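Local coordinates for protein glucose-6-phosphate isomerase (Plasmodium falciparum, PDB 3QKI) that probably catalyses the reversible conversion of glucose 6-phosphate into fructose 6-phosphate, an early step of glycolysis, at residues E398-S403 / L544-F549; N104-R109 / S548-G553; M21-L26 / I411-C416. One frame throughout, in Å; residues are numbered along the deposited sequence.

Contact 1: E398-S403 / L544-F549; sequences ESNGKS and LNINSF
Leu544 lays its CD1 methyl 4.3 Å from CB of Asn400, bringing the close of helix 523-543 against the last turn of helix 388-400. Asn545, with positive phi, ends helix 523-543 in a Schellman motif. Ile546 has CG1 set between its backbone N and carbonyl carbon (chi1 60°), and from there the chain runs straight out so that CD1 ends 3.2 Å from Asn400 O, with CB of Asn400 and CB of Lys402 also packed around this methyl. Asn547 offers its backbone: Lys402 NZ donates to Asn547 O at 2.8 Å, in the carbonyl plane and with a C=O...N angle of 159°. To get there the lysine bends at chi2 and chi4, which also lets NZ donate to Ser399 O, at 2.8 Å and from above the carbonyl plane, and form a salt bridge with Asp550. The Asn547 side chain turns the other way; OD1 accepts from Phe549 N in an Asx turn and ND2 bonds Asn104. Ser548 OG donates a hydrogen bond to Asn400 OD1 over 2.7 Å, in the amide's carbonyl plane. From the same serine, the CA-H points at Ser399 O, with Ser548 CA and Ser399 O 3.3 Å apart. Phe549 closes the run by holding its ring face over CB of Ser548. Because the lysine ammonium is buried between two carbonyls and a carboxylate, its charge is probably well compensated, and it ties the loop to the helix end. Arg312, bonded to Ser548 O, also bridges to Glu398, a residue that binds fructose 6-phosphate, so this polar network adjoins the substrate pocket.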
# COMPACT_ATOMS: atom_id res chain seq x y z
N GLU A 398 8.18 -5.78 -11.01
CA GLU A 398 8.86 -5.26 -12.19
C GLU A 398 9.92 -6.24 -12.68
O GLU A 398 10.18 -6.32 -13.87
CB GLU A 398 9.38 -3.84 -11.94
CG GLU A 398 9.86 -3.14 -13.20
CD GLU A 398 10.39 -1.75 -12.96
OE1 GLU A 398 11.47 -1.62 -12.34
OE2 GLU A 398 9.71 -0.78 -13.37
N SER A 399 10.51 -7.02 -11.77
CA SER A 399 11.52 -7.99 -12.21
C SER A 399 10.83 -9.17 -12.85
O SER A 399 11.20 -9.58 -13.93
CB SER A 399 12.35 -8.51 -11.03
OG SER A 399 13.15 -7.54 -10.37
N ASN A 400 9.83 -9.74 -12.16
CA ASN A 400 9.24 -11.00 -12.57
C ASN A 400 7.86 -11.00 -13.23
O ASN A 400 7.36 -12.07 -13.54
CB ASN A 400 9.39 -12.03 -11.42
CG ASN A 400 10.82 -12.38 -11.06
OD1 ASN A 400 11.79 -11.98 -11.73
ND2 ASN A 400 10.99 -13.08 -9.98
N GLY A 401 7.29 -9.82 -13.46
CA GLY A 401 5.99 -9.66 -14.13
C GLY A 401 6.22 -9.64 -15.63
O GLY A 401 6.20 -8.59 -16.27
N LYS A 402 6.57 -10.81 -16.18
CA LYS A 402 6.98 -11.00 -17.58
C LYS A 402 6.13 -12.09 -18.24
O LYS A 402 5.48 -12.86 -17.54
CB LYS A 402 8.48 -11.40 -17.63
CG LYS A 402 9.44 -10.43 -16.94
CD LYS A 402 9.64 -9.13 -17.74
CE LYS A 402 10.21 -7.99 -16.91
NZ LYS A 402 11.56 -8.27 -16.36
N SER A 403 6.17 -12.18 -19.58
CA SER A 403 5.41 -13.21 -20.28
C SER A 403 6.20 -13.84 -21.43
O SER A 403 5.62 -14.40 -22.35
CB SER A 403 4.06 -12.66 -20.75
OG SER A 403 4.22 -11.47 -21.50
N LEU A 544 11.50 -19.45 -12.83
CA LEU A 544 10.44 -19.13 -13.82
C LEU A 544 10.95 -19.12 -15.24
O LEU A 544 10.16 -19.04 -16.18
CB LEU A 544 9.83 -17.76 -13.50
CG LEU A 544 8.96 -17.70 -12.25
CD1 LEU A 544 8.64 -16.28 -11.89
CD2 LEU A 544 7.68 -18.53 -12.40
N ASN A 545 12.30 -19.15 -15.39
CA ASN A 545 13.03 -19.06 -16.65
C ASN A 545 12.66 -17.77 -17.41
O ASN A 545 12.42 -17.79 -18.61
CB ASN A 545 12.82 -20.31 -17.53
CG ASN A 545 13.84 -20.43 -18.63
OD1 ASN A 545 15.00 -20.07 -18.47
ND2 ASN A 545 13.39 -20.88 -19.79
N ILE A 546 12.62 -16.65 -16.69
CA ILE A 546 12.34 -15.34 -17.31
C ILE A 546 13.53 -14.41 -17.04
O ILE A 546 14.42 -14.74 -16.25
CB ILE A 546 11.00 -14.73 -16.82
CG1 ILE A 546 11.00 -14.51 -15.29
CG2 ILE A 546 9.76 -15.51 -17.38
CD1 ILE A 546 9.74 -13.91 -14.74
N ASN A 547 13.55 -13.26 -17.70
CA ASN A 547 14.61 -12.29 -17.49
C ASN A 547 14.13 -11.29 -16.41
O ASN A 547 13.26 -10.47 -16.67
CB ASN A 547 15.00 -11.59 -18.80
CG ASN A 547 16.13 -10.59 -18.65
OD1 ASN A 547 16.83 -10.56 -17.65
ND2 ASN A 547 16.34 -9.76 -19.65
N SER A 548 14.69 -11.38 -15.20
CA SER A 548 14.32 -10.54 -14.05
C SER A 548 14.87 -9.12 -14.17
O SER A 548 14.57 -8.27 -13.34
CB SER A 548 14.93 -11.12 -12.77
OG SER A 548 14.36 -12.35 -12.39
N PHE A 549 15.74 -8.89 -15.15
CA PHE A 549 16.56 -7.72 -15.24
C PHE A 549 16.19 -6.63 -16.22
O PHE A 549 16.79 -5.57 -16.15
CB PHE A 549 18.04 -8.16 -15.33
CG PHE A 549 18.35 -9.23 -14.31
CD1 PHE A 549 18.61 -10.54 -14.70
CD2 PHE A 549 18.32 -8.94 -12.95
CE1 PHE A 549 18.90 -11.53 -13.75
CE2 PHE A 549 18.57 -9.94 -12.00
CZ PHE A 549 18.89 -11.22 -12.41

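Contact 2: N104-R109 / S548-G553; sequences NMTENR and SFDQWG
The indole of Trp552 meets Thr106 at its edge: NE1 donates to Thr106 OG1 at 2.9 Å, N-H...O angle 163°, with the hydroxyl close to the ring plane. Over one face, near its centre, sits a water, and Glu107 OE2 lies farther out toward the rim on that same face. Segment 104-109 is a turn closed by paired backbone bonds between Asn104 and Arg109, with a G1 beta bulge, and it faces the loop ahead of helix 555-573. Lys505 of the second subunit adds a cation-pi contact to the indole, while Gln551 packs on Glu398, a fructose 6-phosphate-binding residue, so the contact lies between substrate pocket and dimer interface. The Asn104 amide passes CB of Phe549, CG to CB 3.7 Å, with the amide and phenyl planes 47° apart. Its ND2 donates to Glu107 OE1 over 2.8 Å, within the amide plane and onto the anti lone pair, which probably helps fix the rotation of the carboxylate. The water above the indole donates to Glu107 OE2 and accepts from Gln551 N. OE1 of Gln551 is hydrogen-bonded to Arg312, and its NE2 donates to a second water. Thr106 sets OG1 between its backbone N and carbonyl carbon (chi1 68°), from where the hydroxyl also donates to Asp550 OD2 at a short 2.5 Å, onto that oxygen's anti lone pair.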
# COMPACT_ATOMS: atom_id res chain seq x y z
N ASN A 104 21.47 -10.53 -18.20
CA ASN A 104 20.33 -9.75 -18.66
C ASN A 104 20.44 -9.89 -20.18
O ASN A 104 21.12 -9.12 -20.85
CB ASN A 104 20.46 -8.29 -18.20
CG ASN A 104 19.37 -7.38 -18.68
OD1 ASN A 104 18.54 -7.73 -19.52
ND2 ASN A 104 19.38 -6.17 -18.18
N MET A 105 19.82 -10.96 -20.69
CA MET A 105 19.95 -11.39 -22.08
C MET A 105 19.18 -10.58 -23.14
O MET A 105 19.46 -10.73 -24.32
CB MET A 105 19.73 -12.92 -22.21
CG MET A 105 18.56 -13.49 -21.35
SD MET A 105 16.86 -13.07 -21.84
CE MET A 105 16.79 -13.76 -23.52
N THR A 106 18.25 -9.69 -22.73
CA THR A 106 17.56 -8.88 -23.73
C THR A 106 18.27 -7.55 -23.94
O THR A 106 18.11 -6.95 -24.98
CB THR A 106 16.07 -8.69 -23.42
OG1 THR A 106 15.95 -7.89 -22.25
CG2 THR A 106 15.32 -10.01 -23.28
N GLU A 107 18.99 -7.06 -22.93
CA GLU A 107 19.72 -5.80 -23.01
C GLU A 107 21.23 -6.07 -23.12
O GLU A 107 21.99 -5.13 -23.30
CB GLU A 107 19.40 -4.91 -21.80
CG GLU A 107 17.95 -4.43 -21.77
CD GLU A 107 17.55 -3.68 -20.52
OE1 GLU A 107 17.87 -4.16 -19.41
OE2 GLU A 107 16.88 -2.63 -20.64
N ASN A 108 21.63 -7.35 -23.06
CA ASN A 108 23.03 -7.83 -23.11
C ASN A 108 23.87 -7.11 -22.05
O ASN A 108 24.82 -6.41 -22.38
CB ASN A 108 23.64 -7.71 -24.53
CG ASN A 108 24.84 -8.60 -24.69
OD1 ASN A 108 24.93 -9.68 -24.09
ND2 ASN A 108 25.80 -8.15 -25.48
N ARG A 109 23.47 -7.26 -20.79
CA ARG A 109 24.11 -6.57 -19.68
C ARG A 109 24.44 -7.46 -18.52
O ARG A 109 23.79 -8.47 -18.29
CB ARG A 109 23.21 -5.45 -19.17
CG ARG A 109 23.05 -4.31 -20.13
CD ARG A 109 23.19 -3.00 -19.41
NE ARG A 109 21.95 -2.60 -18.77
CZ ARG A 109 21.08 -1.74 -19.30
NH1 ARG A 109 21.31 -1.21 -20.50
NH2 ARG A 109 19.98 -1.42 -18.64
N SER A 548 14.69 -11.38 -15.20
CA SER A 548 14.32 -10.54 -14.05
C SER A 548 14.87 -9.12 -14.17
O SER A 548 14.57 -8.27 -13.34
CB SER A 548 14.93 -11.12 -12.77
OG SER A 548 14.36 -12.35 -12.39
N PHE A 549 15.74 -8.89 -15.15
CA PHE A 549 16.56 -7.72 -15.24
C PHE A 549 16.19 -6.63 -16.22
O PHE A 549 16.79 -5.57 -16.15
CB PHE A 549 18.04 -8.16 -15.33
CG PHE A 549 18.35 -9.23 -14.31
CD1 PHE A 549 18.61 -10.54 -14.70
CD2 PHE A 549 18.32 -8.94 -12.95
CE1 PHE A 549 18.90 -11.53 -13.75
CE2 PHE A 549 18.57 -9.94 -12.00
CZ PHE A 549 18.89 -11.22 -12.41
N ASP A 550 15.20 -6.86 -17.08
CA ASP A 550 14.78 -5.86 -18.03
C ASP A 550 13.40 -5.34 -17.61
O ASP A 550 12.85 -5.74 -16.58
CB ASP A 550 14.75 -6.48 -19.46
CG ASP A 550 13.86 -7.70 -19.65
OD1 ASP A 550 12.99 -7.96 -18.79
OD2 ASP A 550 14.00 -8.38 -20.69
N GLN A 551 12.85 -4.40 -18.39
CA GLN A 551 11.52 -3.83 -18.10
C GLN A 551 10.95 -3.20 -19.36
O GLN A 551 10.64 -2.02 -19.39
CB GLN A 551 11.51 -2.87 -16.86
CG GLN A 551 12.52 -1.69 -16.90
CD GLN A 551 13.97 -2.13 -16.77
OE1 GLN A 551 14.33 -2.92 -15.89
NE2 GLN A 551 14.83 -1.66 -17.67
N TRP A 552 10.82 -4.00 -20.43
CA TRP A 552 10.30 -3.53 -21.73
C TRP A 552 8.86 -3.08 -21.68
O TRP A 552 8.43 -2.31 -22.54
CB TRP A 552 10.49 -4.60 -22.80
CG TRP A 552 11.94 -4.91 -23.06
CD1 TRP A 552 12.60 -6.06 -22.75
CD2 TRP A 552 12.90 -4.04 -23.65
NE1 TRP A 552 13.91 -5.96 -23.14
CE2 TRP A 552 14.12 -4.73 -23.70
CE3 TRP A 552 12.84 -2.72 -24.15
CZ2 TRP A 552 15.28 -4.17 -24.25
CZ3 TRP A 552 13.99 -2.16 -24.69
CH2 TRP A 552 15.19 -2.89 -24.75
N GLY A 553 8.14 -3.51 -20.64
CA GLY A 553 6.73 -3.23 -20.42
C GLY A 553 6.37 -1.80 -20.09
O GLY A 553 5.19 -1.44 -20.08
O HOH W 1 14.11 -3.21 -20.70
O HOH W 2 17.50 -3.16 -17.13

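Contact 3: M21-L26 / I411-C416; sequences MEITNL and IHYNTC
Ile23 and Tyr413 make the apolar heart of this contact in a CH-pi interaction: CD1 of the isoleucine stands over one face of the phenol, 4.0 Å from the ring centroid and 23° off its normal. On the opposite face lies Ile411, whose CD1 is 3.8 Å above the plane of the Tyr413 ring and offset toward its rim, so the ring is sandwiched between two methyls, one from each segment. Tyr413 has CG between its backbone N and carbonyl carbon (chi1 53°), which sends the ring out toward the 3-10 turn at residues 23-25. Thr24 adds its methyl, CG2, 4.1 Å from CD2 of the tyrosine, and Ile411 CG2 also approaches the carboxylate carbon CD of Glu22 at 4.0 Å.

The charged group arrives at the rim. Glu22 OE1 lies in the ring plane, 3.8 Å from Tyr413 CD2, with carboxylate and ring turned 59° to each other; an anion at this edge would face the slightly positive ring hydrogens.

Polar groups of the two segments meet through waters, with no direct hydrogen bond between them. One water donates to Glu22 OE1 at 2.8 Å; its other leg, to His412 N, is doubtfully short. A second donates to Tyr413 OH, also at 2.8 Å, and takes a weak bond from Ile23 N. The phenol's protein partner is elsewhere: OH is hydrogen-bonded to Leu544 O, while His369 meets the ring. Thus the lead-in to helix 27-39 rests on the loop before strand 418-420 mainly through Tyr413, its ring faces packed by carbon, with a carboxylate at its edge, while the polar atoms rely on water and on Leu544, in a partly buried place away from the substrate pocket.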
# COMPACT_ATOMS: atom_id res chain seq x y z
N MET A 21 12.70 -25.95 -25.13
CA MET A 21 11.71 -26.58 -24.27
C MET A 21 11.43 -25.75 -23.01
O MET A 21 12.36 -25.20 -22.42
CB MET A 21 12.14 -28.00 -23.89
N GLU A 22 10.14 -25.69 -22.61
CA GLU A 22 9.65 -24.94 -21.44
C GLU A 22 9.91 -25.66 -20.11
O GLU A 22 10.13 -26.86 -20.10
CB GLU A 22 8.15 -24.62 -21.57
CG GLU A 22 7.82 -23.54 -22.58
CD GLU A 22 6.36 -23.16 -22.70
OE1 GLU A 22 5.63 -23.22 -21.69
OE2 GLU A 22 5.95 -22.76 -23.82
N ILE A 23 9.84 -24.92 -18.99
CA ILE A 23 10.04 -25.49 -17.65
C ILE A 23 8.97 -26.57 -17.30
O ILE A 23 9.25 -27.53 -16.58
CB ILE A 23 10.12 -24.38 -16.56
CG1 ILE A 23 8.84 -23.50 -16.51
CG2 ILE A 23 11.40 -23.58 -16.71
CD1 ILE A 23 8.64 -22.66 -15.22
N THR A 24 7.77 -26.38 -17.82
CA THR A 24 6.62 -27.26 -17.59
C THR A 24 6.84 -28.68 -18.12
O THR A 24 6.13 -29.58 -17.70
CB THR A 24 5.33 -26.61 -18.10
OG1 THR A 24 5.52 -26.27 -19.47
CG2 THR A 24 4.95 -25.36 -17.31
N ASN A 25 7.84 -28.87 -19.02
CA ASN A 25 8.23 -30.15 -19.60
C ASN A 25 9.30 -30.88 -18.80
O ASN A 25 9.51 -32.06 -19.04
CB ASN A 25 8.64 -29.99 -21.07
CG ASN A 25 7.46 -29.62 -21.95
OD1 ASN A 25 6.49 -30.39 -22.08
ND2 ASN A 25 7.51 -28.42 -22.52
N LEU A 26 9.95 -30.20 -17.82
CA LEU A 26 10.97 -30.82 -16.98
C LEU A 26 10.39 -31.95 -16.13
O LEU A 26 9.23 -31.88 -15.68
CB LEU A 26 11.70 -29.79 -16.10
CG LEU A 26 12.50 -28.70 -16.83
CD1 LEU A 26 12.83 -27.57 -15.91
CD2 LEU A 26 13.79 -29.25 -17.38
N ILE A 411 5.24 -17.13 -23.11
CA ILE A 411 4.84 -18.18 -22.18
C ILE A 411 3.46 -17.93 -21.62
O ILE A 411 2.98 -16.79 -21.66
CB ILE A 411 5.92 -18.56 -21.13
CG1 ILE A 411 6.47 -17.34 -20.36
CG2 ILE A 411 7.08 -19.35 -21.77
CD1 ILE A 411 5.72 -17.01 -19.16
N HIS A 412 2.80 -18.98 -21.15
CA HIS A 412 1.43 -18.87 -20.65
C HIS A 412 1.30 -19.26 -19.18
O HIS A 412 0.22 -19.08 -18.60
CB HIS A 412 0.46 -19.65 -21.56
CG HIS A 412 0.58 -19.20 -22.99
ND1 HIS A 412 -0.08 -18.05 -23.45
CD2 HIS A 412 1.38 -19.68 -23.97
CE1 HIS A 412 0.31 -17.91 -24.71
NE2 HIS A 412 1.20 -18.85 -25.07
N TYR A 413 2.38 -19.78 -18.58
CA TYR A 413 2.35 -20.16 -17.17
C TYR A 413 2.47 -18.92 -16.28
O TYR A 413 2.76 -17.81 -16.76
CB TYR A 413 3.41 -21.23 -16.84
CG TYR A 413 4.83 -20.88 -17.25
CD1 TYR A 413 5.61 -20.03 -16.47
CD2 TYR A 413 5.41 -21.46 -18.37
CE1 TYR A 413 6.93 -19.73 -16.82
CE2 TYR A 413 6.74 -21.20 -18.71
CZ TYR A 413 7.48 -20.30 -17.96
OH TYR A 413 8.79 -20.05 -18.28
N ASN A 414 2.23 -19.10 -14.98
CA ASN A 414 2.28 -18.03 -14.00
C ASN A 414 3.66 -17.44 -13.84
O ASN A 414 4.64 -18.17 -13.74
CB ASN A 414 1.77 -18.52 -12.63
CG ASN A 414 0.30 -18.81 -12.58
OD1 ASN A 414 -0.45 -18.51 -13.51
ND2 ASN A 414 -0.14 -19.40 -11.48
N THR A 415 3.73 -16.10 -13.81
CA THR A 415 4.97 -15.41 -13.48
C THR A 415 4.77 -14.76 -12.12
O THR A 415 4.16 -15.39 -11.25
CB THR A 415 5.61 -14.66 -14.64
OG1 THR A 415 4.74 -13.60 -15.08
CG2 THR A 415 5.99 -15.60 -15.81
N CYS A 416 5.28 -13.53 -11.91
CA CYS A 416 5.19 -12.91 -10.58
C CYS A 416 3.78 -12.74 -10.07
O CYS A 416 2.88 -12.32 -10.81
CB CYS A 416 5.95 -11.60 -10.52
SG CYS A 416 6.22 -11.01 -8.84
O HOH W 3 3.52 -21.31 -21.81
O HOH W 4 10.31 -21.67 -19.97

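How the contacts relate
The loop between helices 523-543 and 555-573 runs through both contact 1 and contact 2, which share Ser548 and Phe549. Contact 1 is fully buried and depends on direct bonds, to a backbone carbonyl and to a side-chain amide; contact 2 is only partly buried and brings in waters. A salt bridge and an asparagine pair stitch these two together, and both touch the second subunit. Contact 3, its centre about 26 Å from that of the chain, is the most peripheral and relies on apolar packing and water bridges. It joins contact 1 through the tyrosine hydroxyl and through Thr415 to Lys402, yet makes no touch with contact 2.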